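Local coordinates for odorant-binding protein 47 (Anopheles gambiae, PDB 3PM2) that binds small hydrophobic odorants and is thought to carry them through the aqueous fluid around the mosquito's olfactory sensory dendrites, at residues Ala76-Tyr81 / Asp98-Cys103; Val56-Met61 / Gln128-Ile133; Glu17-Pro22 / Ala147-Lys152; Gly70-Glu75 / Gly102-Ala107. All blocks are in the same frame, centred on the assembly; numbering follows the deposited sequence.

Contact 1: Ala76-Tyr81 / Asp98-Cys103; sequences ALTKLY and DAIDGC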
loop_
_atom_site.group_PDB
_atom_site.type_symbol
_atom_site.label_atom_id
_atom_site.label_comp_id
_atom_site.label_asym_id
_atom_site.label_seq_id
_atom_site.Cartn_x
_atom_site.Cartn_y
_atom_site.Cartn_z
ATOM N N ALA A 76 12.667 -5.017 10.309
ATOM C CA ALA A 76 12.203 -6.232 9.658
ATOM C C ALA A 76 11.562 -5.932 8.303
ATOM O O ALA A 76 11.775 -6.696 7.362
ATOM C CB ALA A 76 11.235 -6.980 10.557
ATOM N N LEU A 77 10.793 -4.811 8.188
ATOM C CA LEU A 77 10.178 -4.444 6.912
ATOM C C LEU A 77 11.261 -4.165 5.865
ATOM O O LEU A 77 11.131 -4.597 4.718
ATOM C CB LEU A 77 9.247 -3.223 7.079
ATOM C CG LEU A 77 8.658 -2.651 5.782
ATOM C CD1 LEU A 77 7.264 -2.168 6.015
ATOM C CD2 LEU A 77 9.512 -1.491 5.262
ATOM N N THR A 78 12.322 -3.423 6.253
ATOM C CA THR A 78 13.434 -3.081 5.349
ATOM C C THR A 78 14.120 -4.354 4.876
ATOM O O THR A 78 14.390 -4.472 3.693
ATOM C CB THR A 78 14.380 -2.077 6.026
ATOM O OG1 THR A 78 13.610 -0.932 6.409
ATOM C CG2 THR A 78 15.554 -1.639 5.127
ATOM N N LYS A 79 14.400 -5.305 5.801
ATOM C CA LYS A 79 14.998 -6.606 5.483
ATOM C C LYS A 79 14.181 -7.364 4.415
ATOM O O LYS A 79 14.760 -7.877 3.441
ATOM C CB LYS A 79 15.158 -7.451 6.757
ATOM C CG LYS A 79 16.074 -8.656 6.574
ATOM C CD LYS A 79 16.453 -9.306 7.901
ATOM C CE LYS A 79 17.164 -10.633 7.733
ATOM N NZ LYS A 79 16.399 -11.774 8.315
ATOM N N LEU A 80 12.844 -7.391 4.568
ATOM C CA LEU A 80 11.956 -8.058 3.603
ATOM C C LEU A 80 11.970 -7.404 2.238
ATOM O O LEU A 80 12.094 -8.110 1.242
ATOM C CB LEU A 80 10.520 -8.191 4.116
ATOM C CG LEU A 80 10.300 -9.214 5.213
ATOM C CD1 LEU A 80 8.891 -9.108 5.754
ATOM C CD2 LEU A 80 10.603 -10.640 4.723
ATOM N N TYR A 81 11.816 -6.049 2.178
ATOM C CA TYR A 81 11.874 -5.358 0.890
ATOM C C TYR A 81 13.222 -5.561 0.223
ATOM O O TYR A 81 13.259 -5.963 -0.936
ATOM C CB TYR A 81 11.597 -3.867 1.055
ATOM C CG TYR A 81 10.142 -3.512 0.927
ATOM C CD1 TYR A 81 9.464 -3.686 -0.274
ATOM C CD2 TYR A 81 9.448 -2.950 1.997
ATOM C CE1 TYR A 81 8.110 -3.369 -0.389
ATOM C CE2 TYR A 81 8.100 -2.644 1.901
ATOM C CZ TYR A 81 7.438 -2.834 0.701
ATOM O OH TYR A 81 6.103 -2.509 0.639
ATOM N N ASP A 98 15.100 4.764 -0.059
ATOM C CA ASP A 98 14.521 6.105 -0.099
ATOM C C ASP A 98 12.999 6.048 0.106
ATOM O O ASP A 98 12.459 6.871 0.848
ATOM C CB ASP A 98 14.850 6.825 -1.426
ATOM C CG ASP A 98 16.305 7.282 -1.615
ATOM O OD1 ASP A 98 17.145 7.010 -0.717
ATOM O OD2 ASP A 98 16.602 7.902 -2.668
ATOM N N ALA A 99 12.321 5.069 -0.537
ATOM C CA ALA A 99 10.864 4.901 -0.426
ATOM C C ALA A 99 10.454 4.623 1.034
ATOM O O ALA A 99 9.538 5.268 1.525
ATOM C CB ALA A 99 10.405 3.770 -1.326
ATOM N N ILE A 100 11.192 3.743 1.734
ATOM C CA ILE A 100 10.931 3.410 3.142
ATOM C C ILE A 100 11.101 4.649 4.028
ATOM O O ILE A 100 10.236 4.934 4.858
ATOM C CB ILE A 100 11.787 2.208 3.621
ATOM C CG1 ILE A 100 11.433 0.914 2.864
ATOM C CG2 ILE A 100 11.643 2.007 5.152
ATOM C CD1 ILE A 100 12.471 -0.206 3.009
ATOM N N ASP A 101 12.183 5.400 3.815
ATOM C CA ASP A 101 12.452 6.612 4.590
ATOM C C ASP A 101 11.317 7.632 4.413
ATOM O O ASP A 101 10.814 8.165 5.398
ATOM C CB ASP A 101 13.806 7.217 4.200
ATOM C CG ASP A 101 14.357 8.133 5.262
ATOM O OD1 ASP A 101 14.496 7.675 6.435
ATOM O OD2 ASP A 101 14.637 9.309 4.940
ATOM N N GLY A 102 10.918 7.866 3.171
ATOM C CA GLY A 102 9.863 8.828 2.854
ATOM C C GLY A 102 8.503 8.447 3.399
ATOM O O GLY A 102 7.747 9.326 3.825
ATOM N N CYS A 103 8.182 7.141 3.383
ATOM C CA CYS A 103 6.887 6.636 3.869
ATOM C C CYS A 103 6.769 6.694 5.373
ATOM O O CYS A 103 5.728 7.117 5.879
ATOM C CB CYS A 103 6.583 5.247 3.309
ATOM S SG CYS A 103 6.358 5.245 1.506
#
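I100 reaches across to L77, T78 and Y81 and carries the whole contact from its side. The interaction is mainly apolar. CG1 of I100 lies 3.9 Å from CD2 of L77, and the two side chains slide past each other in opposite directions. The terminal CD1 of I100 goes further, to 4.2 Å from CD2 of Y81, and meets that ring obliquely. CD2 of L77 in turn sits at the edge of the Y81 ring, in its plane, so I100 meets a surface formed jointly by L77 and Y81. The torsions of I100 explain its reach. CG1 stands opposite the carbonyl carbon (chi1 -64°) and CD1 continues the chain outward in an extended form.

Segments 76-81 and 98-103 belong to helices 74-85 and 92-109. These are consecutive helices of the mainly helical PBP/GOBP fold, and they run nearly antiparallel, at 150°. The short axes come no closer than 11.2 Å. At that spacing it is the long I100 side chain that bridges the gap, and the nearest CA pair is T78 and I100, 7.3 Å apart.

The polar atom at the interface is OG1 of T78. It lies 3.7 Å from CD1 of I100 and 3.8 Å from CG2 of I100, which is simple van der Waals contact. Its hydrogen bond is made within its own helix, with O of R74. Beyond the two helices, Y81 packs on L138, M141 and L145 of helix 133-147, and I100 also touches M141.

Contact 2: Val56-Met61 / Gln128-Ile133; sequences VAECVM and QICHPI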
loop_
_atom_site.group_PDB
_atom_site.type_symbol
_atom_site.label_atom_id
_atom_site.label_comp_id
_atom_site.label_asym_id
_atom_site.label_seq_id
_atom_site.Cartn_x
_atom_site.Cartn_y
_atom_site.Cartn_z
ATOM N N VAL A 56 -6.902 -4.790 4.715
ATOM C CA VAL A 56 -6.128 -5.583 3.768
ATOM C C VAL A 56 -4.648 -5.453 4.190
ATOM O O VAL A 56 -3.941 -6.456 4.296
ATOM C CB VAL A 56 -6.322 -5.114 2.285
ATOM C CG1 VAL A 56 -5.340 -5.824 1.348
ATOM C CG2 VAL A 56 -7.765 -5.307 1.811
ATOM N N ALA A 57 -4.193 -4.210 4.424
ATOM C CA ALA A 57 -2.797 -3.931 4.810
ATOM C C ALA A 57 -2.433 -4.471 6.167
ATOM O O ALA A 57 -1.332 -5.004 6.334
ATOM C CB ALA A 57 -2.523 -2.429 4.753
ATOM N N GLU A 58 -3.333 -4.340 7.159
ATOM C CA GLU A 58 -3.028 -4.892 8.483
ATOM C C GLU A 58 -2.850 -6.420 8.395
ATOM O O GLU A 58 -1.947 -6.970 9.025
ATOM C CB GLU A 58 -4.085 -4.494 9.504
ATOM C CG GLU A 58 -3.768 -5.000 10.906
ATOM C CD GLU A 58 -4.581 -4.330 11.992
ATOM O OE1 GLU A 58 -4.511 -3.087 12.099
ATOM O OE2 GLU A 58 -5.275 -5.045 12.749
ATOM N N CYS A 59 -3.682 -7.085 7.576
ATOM C CA CYS A 59 -3.622 -8.529 7.327
ATOM C C CYS A 59 -2.232 -8.906 6.755
ATOM O O CYS A 59 -1.605 -9.863 7.236
ATOM C CB CYS A 59 -4.758 -8.946 6.390
ATOM S SG CYS A 59 -4.728 -10.693 5.903
ATOM N N VAL A 60 -1.747 -8.128 5.740
ATOM C CA VAL A 60 -0.457 -8.319 5.096
ATOM C C VAL A 60 0.646 -8.155 6.142
ATOM O O VAL A 60 1.563 -8.969 6.203
ATOM C CB VAL A 60 -0.252 -7.347 3.903
ATOM C CG1 VAL A 60 1.202 -7.349 3.441
ATOM C CG2 VAL A 60 -1.179 -7.685 2.729
ATOM N N MET A 61 0.552 -7.119 6.953
ATOM C CA MET A 61 1.568 -6.839 7.988
ATOM C C MET A 61 1.590 -7.921 9.053
ATOM O O MET A 61 2.667 -8.365 9.441
ATOM C CB MET A 61 1.391 -5.441 8.570
ATOM C CG MET A 61 1.633 -4.325 7.549
ATOM S SD MET A 61 3.345 -4.234 7.019
ATOM C CE MET A 61 3.373 -2.607 6.241
ATOM N N GLN A 128 -14.963 -4.004 10.688
ATOM C CA GLN A 128 -13.858 -4.256 11.614
ATOM C C GLN A 128 -12.885 -3.076 11.541
ATOM O O GLN A 128 -12.417 -2.730 10.448
ATOM C CB GLN A 128 -13.153 -5.571 11.276
ATOM C CG GLN A 128 -11.779 -5.709 11.936
ATOM C CD GLN A 128 -11.460 -7.081 12.454
ATOM O OE1 GLN A 128 -12.348 -7.882 12.808
ATOM N NE2 GLN A 128 -10.161 -7.366 12.525
ATOM N N ILE A 129 -12.586 -2.460 12.695
ATOM C CA ILE A 129 -11.672 -1.326 12.724
ATOM C C ILE A 129 -10.233 -1.822 12.812
ATOM O O ILE A 129 -9.922 -2.616 13.683
ATOM C CB ILE A 129 -12.036 -0.326 13.869
ATOM C CG1 ILE A 129 -13.464 0.271 13.666
ATOM C CG2 ILE A 129 -10.980 0.775 14.046
ATOM C CD1 ILE A 129 -13.711 1.094 12.354
ATOM N N CYS A 130 -9.372 -1.381 11.888
ATOM C CA CYS A 130 -7.941 -1.723 11.859
ATOM C C CYS A 130 -7.146 -0.461 12.097
ATOM O O CYS A 130 -7.605 0.636 11.745
ATOM C CB CYS A 130 -7.552 -2.379 10.533
ATOM S SG CYS A 130 -8.205 -4.064 10.346
ATOM N N HIS A 131 -5.958 -0.609 12.698
ATOM C CA HIS A 131 -5.119 0.556 12.921
ATOM C C HIS A 131 -4.650 1.073 11.556
ATOM O O HIS A 131 -4.258 0.276 10.716
ATOM C CB HIS A 131 -3.909 0.209 13.813
ATOM C CG HIS A 131 -3.202 1.420 14.367
ATOM N ND1 HIS A 131 -2.377 2.212 13.574
ATOM C CD2 HIS A 131 -3.160 1.883 15.639
ATOM C CE1 HIS A 131 -1.883 3.139 14.380
ATOM N NE2 HIS A 131 -2.334 2.986 15.632
ATOM N N PRO A 132 -4.699 2.395 11.284
ATOM C CA PRO A 132 -4.302 2.870 9.944
ATOM C C PRO A 132 -2.813 2.755 9.608
ATOM O O PRO A 132 -2.467 2.922 8.437
ATOM C CB PRO A 132 -4.731 4.341 9.943
ATOM C CG PRO A 132 -5.702 4.488 11.079
ATOM C CD PRO A 132 -5.217 3.498 12.116
ATOM N N ILE A 133 -1.932 2.512 10.590
ATOM C CA ILE A 133 -0.484 2.487 10.275
ATOM C C ILE A 133 -0.117 1.518 9.139
ATOM O O ILE A 133 0.669 1.890 8.252
ATOM C CB ILE A 133 0.443 2.305 11.514
ATOM C CG1 ILE A 133 1.915 2.689 11.215
ATOM C CG2 ILE A 133 0.361 0.902 12.105
ATOM C CD1 ILE A 133 2.171 4.161 10.684
HETATM O O HOH W 1 -2.500 -1.626 11.139
HETATM O O HOH W 2 -5.571 -3.229 14.873
#
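The carboxylate of E58 is the flat group that meets the loop, and it does so mainly through OE1. N of H131 donates to OE1 at 2.9 Å. The donor comes to the syn side of the oxygen, 20° out of the carboxylate plane. The bond is bent, with an angle of 135° at the hydrogen. The imidazole of H131 has a different partner at its edge. N of I133 lies near the ring plane and donates to ND1 at 3.0 Å, capping the start of helix 133-147.

C130 packs against the same carboxylate. Its CB is 3.5 Å from OE1 of E58, and its SG lies near OE2. E58 reaches this far because CG is anti to the backbone N (chi1 -178°) and the chain stays extended beyond it. Two waters add to the grip. Water 1 donates to OE1 of E58 at 2.7 Å and to O of H131 at 2.6 Å. Water 2 donates to OE2 of E58 but accepts only a weak bond from N of H131, so the firm bridge is water 1. One carboxylate thus holds both the N-H and, through water, the carbonyl of H131.

The contact joins helix 55-63 to the loop after helix 111-118. The C55-C130 disulfide ties the two covalently beside it, and C59 is bonded to C33 of helix 27-44. Y67 of strand 67-68 touches both E58 and H131, while H131 also rests on I114 and A118 of helix 111-118.

Contact 3: Glu17-Pro22 / Ala147-Lys152; sequences ECCVTP and AECPAK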
loop_
_atom_site.group_PDB
_atom_site.type_symbol
_atom_site.label_atom_id
_atom_site.label_comp_id
_atom_site.label_asym_id
_atom_site.label_seq_id
_atom_site.Cartn_x
_atom_site.Cartn_y
_atom_site.Cartn_z
ATOM N N GLU A 17 3.095 -6.043 -15.371
ATOM C CA GLU A 17 3.309 -5.904 -16.810
ATOM C C GLU A 17 3.780 -4.495 -17.215
ATOM O O GLU A 17 4.208 -4.290 -18.349
ATOM C CB GLU A 17 2.065 -6.347 -17.574
ATOM C CG GLU A 17 1.832 -7.843 -17.463
ATOM C CD GLU A 17 0.559 -8.367 -18.089
ATOM O OE1 GLU A 17 -0.169 -7.575 -18.731
ATOM O OE2 GLU A 17 0.297 -9.582 -17.948
ATOM N N CYS A 18 3.701 -3.528 -16.279
ATOM C CA CYS A 18 4.192 -2.164 -16.464
ATOM C C CYS A 18 5.575 -2.024 -15.862
ATOM O O CYS A 18 6.411 -1.351 -16.448
ATOM C CB CYS A 18 3.228 -1.154 -15.859
ATOM S SG CYS A 18 1.617 -1.137 -16.662
ATOM N N CYS A 19 5.784 -2.584 -14.657
ATOM C CA CYS A 19 7.070 -2.546 -13.951
ATOM C C CYS A 19 7.116 -3.655 -12.920
ATOM O O CYS A 19 6.146 -3.839 -12.178
ATOM C CB CYS A 19 7.323 -1.180 -13.303
ATOM S SG CYS A 19 8.972 -1.020 -12.554
ATOM N N VAL A 20 8.262 -4.356 -12.822
ATOM C CA VAL A 20 8.456 -5.369 -11.803
ATOM C C VAL A 20 9.046 -4.617 -10.604
ATOM O O VAL A 20 10.133 -4.049 -10.700
ATOM C CB VAL A 20 9.316 -6.569 -12.285
ATOM C CG1 VAL A 20 9.507 -7.583 -11.165
ATOM C CG2 VAL A 20 8.678 -7.238 -13.503
ATOM N N THR A 21 8.292 -4.546 -9.506
ATOM C CA THR A 21 8.693 -3.762 -8.330
ATOM C C THR A 21 9.066 -4.654 -7.138
ATOM O O THR A 21 8.602 -5.795 -7.044
ATOM C CB THR A 21 7.518 -2.833 -7.897
ATOM O OG1 THR A 21 6.376 -3.636 -7.680
ATOM C CG2 THR A 21 7.175 -1.747 -8.921
ATOM N N PRO A 22 9.844 -4.127 -6.168
ATOM C CA PRO A 22 10.109 -4.887 -4.940
ATOM C C PRO A 22 8.802 -5.164 -4.189
ATOM O O PRO A 22 7.788 -4.473 -4.395
ATOM C CB PRO A 22 10.990 -3.928 -4.131
ATOM C CG PRO A 22 11.627 -3.057 -5.160
ATOM C CD PRO A 22 10.495 -2.807 -6.105
ATOM N N ALA A 147 6.113 4.526 -9.137
ATOM C CA ALA A 147 6.432 5.859 -9.687
ATOM C C ALA A 147 7.934 6.074 -9.930
ATOM O O ALA A 147 8.320 6.813 -10.836
ATOM C CB ALA A 147 5.908 6.938 -8.744
ATOM N N GLU A 148 8.780 5.418 -9.131
ATOM C CA GLU A 148 10.234 5.552 -9.228
ATOM C C GLU A 148 10.861 4.589 -10.240
ATOM O O GLU A 148 12.070 4.641 -10.489
ATOM C CB GLU A 148 10.883 5.359 -7.851
ATOM C CG GLU A 148 10.588 6.456 -6.847
ATOM C CD GLU A 148 11.167 7.816 -7.148
ATOM O OE1 GLU A 148 11.976 7.940 -8.094
ATOM O OE2 GLU A 148 10.793 8.770 -6.437
ATOM N N CYS A 149 10.054 3.707 -10.806
ATOM C CA CYS A 149 10.540 2.742 -11.794
ATOM C C CYS A 149 11.376 3.413 -12.910
ATOM O O CYS A 149 10.870 4.330 -13.554
ATOM C CB CYS A 149 9.386 1.939 -12.381
ATOM S SG CYS A 149 9.922 0.562 -13.438
ATOM N N PRO A 150 12.653 3.015 -13.118
ATOM C CA PRO A 150 13.440 3.596 -14.238
ATOM C C PRO A 150 12.717 3.382 -15.571
ATOM O O PRO A 150 12.150 2.313 -15.779
ATOM C CB PRO A 150 14.741 2.778 -14.221
ATOM C CG PRO A 150 14.836 2.240 -12.804
ATOM C CD PRO A 150 13.416 1.959 -12.417
ATOM N N ALA A 151 12.743 4.378 -16.481
ATOM C CA ALA A 151 12.056 4.288 -17.786
ATOM C C ALA A 151 12.491 3.019 -18.550
ATOM O O ALA A 151 11.661 2.390 -19.187
ATOM C CB ALA A 151 12.355 5.516 -18.627
ATOM N N LYS A 152 13.751 2.596 -18.385
ATOM C CA LYS A 152 14.292 1.402 -19.060
ATOM C C LYS A 152 13.602 0.101 -18.587
ATOM O O LYS A 152 13.701 -0.913 -19.275
ATOM C CB LYS A 152 15.832 1.319 -18.953
ATOM C CG LYS A 152 16.386 1.085 -17.548
ATOM C CD LYS A 152 17.889 0.861 -17.556
ATOM C CE LYS A 152 18.380 0.392 -16.202
ATOM N NZ LYS A 152 19.858 0.227 -16.160
#
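C19 and C149 face each other from two irregular pieces of chain, their CA atoms 6.7 Å apart. C19 is extended, with phi/psi of -159/137°. It lies in the loop before helix 27-44. C149 follows the end of helix 133-147 and is extended too, near the polyproline region. Beyond it, P150 leads into a short 3-10 turn that begins at A151. No hydrogen bond links the two segments.

The side chains meet through sulfur. SG of C19 is bonded covalently to SG of C149 at 2.0 Å. Both side chains leave their backbones toward the partner, and SG is anti to the backbone N in each. CB of C19 lies 3.9 Å from CB of C149. F154 touches both cysteines, and W92 of helix 92-109 packs on C19. The adjacent C18 forms a second disulfide, with C160 of helix 158-167.

Disulfides that pin helices and loops together are a hallmark of odorant-binding proteins, and this one belongs to the C-plus class. The bridge fixes the N-terminal loop to the region after helix 133-147, joining cysteines 130 positions apart in the sequence. With its S-S torsion of 89°, it is close to the relaxed disulfide geometry, a covalent crosslink in keeping with a secreted protein.

Contact 4: Gly70-Glu75 / Gly102-Ala107; sequences GKIDRE and GCFKMA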
loop_
_atom_site.group_PDB
_atom_site.type_symbol
_atom_site.label_atom_id
_atom_site.label_comp_id
_atom_site.label_asym_id
_atom_site.label_seq_id
_atom_site.Cartn_x
_atom_site.Cartn_y
_atom_site.Cartn_z
ATOM N N GLY A 70 -0.258 -0.715 16.912
ATOM C CA GLY A 70 -0.068 0.567 16.251
ATOM C C GLY A 70 1.310 0.893 15.733
ATOM O O GLY A 70 1.536 2.031 15.312
ATOM N N LYS A 71 2.226 -0.101 15.701
ATOM C CA LYS A 71 3.579 0.128 15.217
ATOM C C LYS A 71 3.968 -0.894 14.166
ATOM O O LYS A 71 3.567 -2.050 14.260
ATOM C CB LYS A 71 4.623 0.049 16.350
ATOM C CG LYS A 71 4.439 1.063 17.483
ATOM C CD LYS A 71 4.727 2.502 17.073
ATOM C CE LYS A 71 4.465 3.448 18.225
ATOM N NZ LYS A 71 4.661 4.869 17.833
ATOM N N ILE A 72 4.794 -0.450 13.209
ATOM C CA ILE A 72 5.372 -1.287 12.149
ATOM C C ILE A 72 6.864 -1.429 12.428
ATOM O O ILE A 72 7.524 -0.443 12.747
ATOM C CB ILE A 72 5.085 -0.728 10.720
ATOM C CG1 ILE A 72 3.560 -0.652 10.406
ATOM C CG2 ILE A 72 5.888 -1.494 9.631
ATOM C CD1 ILE A 72 2.786 -2.067 10.304
ATOM N N ASP A 73 7.387 -2.666 12.352
ATOM C CA ASP A 73 8.800 -2.938 12.608
ATOM C C ASP A 73 9.585 -2.529 11.366
ATOM O O ASP A 73 9.652 -3.288 10.397
ATOM C CB ASP A 73 8.978 -4.433 12.943
ATOM C CG ASP A 73 10.393 -4.908 13.251
ATOM O OD1 ASP A 73 11.360 -4.183 12.908
ATOM O OD2 ASP A 73 10.537 -6.034 13.760
ATOM N N ARG A 74 10.142 -1.310 11.380
ATOM C CA ARG A 74 10.899 -0.785 10.239
ATOM C C ARG A 74 12.124 -1.640 9.857
ATOM O O ARG A 74 12.396 -1.824 8.674
ATOM C CB ARG A 74 11.299 0.687 10.478
ATOM C CG ARG A 74 12.023 1.289 9.289
ATOM C CD ARG A 74 12.267 2.758 9.477
ATOM N NE ARG A 74 13.098 3.256 8.392
ATOM C CZ ARG A 74 13.254 4.537 8.103
ATOM N NH1 ARG A 74 12.631 5.470 8.822
ATOM N NH2 ARG A 74 14.031 4.901 7.097
ATOM N N GLU A 75 12.842 -2.180 10.848
ATOM C CA GLU A 75 14.033 -3.000 10.600
ATOM C C GLU A 75 13.663 -4.265 9.819
ATOM O O GLU A 75 14.220 -4.503 8.750
ATOM C CB GLU A 75 14.767 -3.325 11.912
ATOM C CG GLU A 75 15.409 -2.110 12.584
ATOM C CD GLU A 75 14.456 -1.041 13.109
ATOM O OE1 GLU A 75 13.354 -1.399 13.592
ATOM O OE2 GLU A 75 14.787 0.161 12.975
ATOM N N GLY A 102 10.918 7.866 3.171
ATOM C CA GLY A 102 9.863 8.828 2.854
ATOM C C GLY A 102 8.503 8.447 3.399
ATOM O O GLY A 102 7.747 9.326 3.825
ATOM N N CYS A 103 8.182 7.141 3.383
ATOM C CA CYS A 103 6.887 6.636 3.869
ATOM C C CYS A 103 6.769 6.694 5.373
ATOM O O CYS A 103 5.728 7.117 5.879
ATOM C CB CYS A 103 6.583 5.247 3.309
ATOM S SG CYS A 103 6.358 5.245 1.506
ATOM N N PHE A 104 7.860 6.377 6.091
ATOM C CA PHE A 104 7.872 6.447 7.562
ATOM C C PHE A 104 7.850 7.915 8.009
ATOM O O PHE A 104 7.176 8.242 8.990
ATOM C CB PHE A 104 9.070 5.673 8.161
ATOM C CG PHE A 104 8.750 4.203 8.377
ATOM C CD1 PHE A 104 8.160 3.768 9.561
ATOM C CD2 PHE A 104 8.978 3.266 7.371
ATOM C CE1 PHE A 104 7.830 2.413 9.747
ATOM C CE2 PHE A 104 8.672 1.908 7.566
ATOM C CZ PHE A 104 8.110 1.486 8.756
ATOM N N LYS A 105 8.538 8.810 7.253
ATOM C CA LYS A 105 8.544 10.262 7.534
ATOM C C LYS A 105 7.122 10.832 7.387
ATOM O O LYS A 105 6.659 11.583 8.260
ATOM C CB LYS A 105 9.511 10.986 6.586
ATOM C CG LYS A 105 9.972 12.349 7.082
ATOM C CD LYS A 105 10.528 13.184 5.930
ATOM C CE LYS A 105 11.277 14.417 6.387
ATOM N NZ LYS A 105 10.381 15.427 7.007
ATOM N N MET A 106 6.427 10.447 6.310
ATOM C CA MET A 106 5.048 10.838 6.018
ATOM C C MET A 106 4.117 10.365 7.133
ATOM O O MET A 106 3.298 11.150 7.625
ATOM C CB MET A 106 4.605 10.310 4.631
ATOM C CG MET A 106 3.135 10.648 4.268
ATOM S SD MET A 106 1.938 9.438 4.898
ATOM C CE MET A 106 2.333 8.019 3.817
ATOM N N ALA A 107 4.247 9.096 7.553
ATOM C CA ALA A 107 3.402 8.518 8.607
ATOM C C ALA A 107 3.560 9.289 9.899
ATOM O O ALA A 107 2.555 9.617 10.521
ATOM C CB ALA A 107 3.741 7.045 8.810
#
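R74 lies along the F104 ring, and this is the close-packed part of the contact. CD of R74 stands over the centre of one face, 4.0 Å from the ring centroid and 12° off the ring normal, a CH-pi contact. CB of R74 is over the same ring, 3.7 Å from CZ of F104. The arginine chain is extended from CG to NE, with CG anti to the backbone N (chi1 -177°), and this lays its methylenes along the ring. The guanidinium goes past the ring to its root, where NH1 lies 3.6 Å from CB of F104. Its plane is turned only 20° from that of the ring.

I72 meets the ring at its edge instead. CG2 of I72 is 3.8 Å from CZ of F104, and the two side chains cross at about a right angle.

The contact lies at the surface, with I72, R74 and F104 all partly exposed. Its looser, outer part is the charged end of R74, held in a salt bridge from NH2 to OD1 of D101, just under one turn earlier on helix 92-109.

Segment 70-75 includes strand 71-72 of the small antiparallel hairpin and runs into helix 74-85, with D73 as N-cap. F104 comes from helix 92-109, and I72 also packs on I133 and S134 of helix 133-147.

Contacts 1 and 4 are neighbours, with centres 8 Å apart. Both join helix 74-85 to helix 92-109, and they share G102 and C103. The R74-D101 salt bridge runs between them. Contact 2 lies about 14 Å from contact 4 and 18 Å from contact 1, centre to centre. It touches both, through M61 on I72 and on L77. Contact 3 is across the chain's centre from contact 2, about 26 Å away between centres, but P22 reaches Y81 of contact 1. Along the chain, contacts 1 and 4 are nested inside the loop closed by contact 2, and the loop closed by contact 3 encloses contacts 1, 2 and 4. Disulfides, C19-C149 and C55-C130, thus secure the two longer loops, while contacts 1 and 4 are side-chain packing.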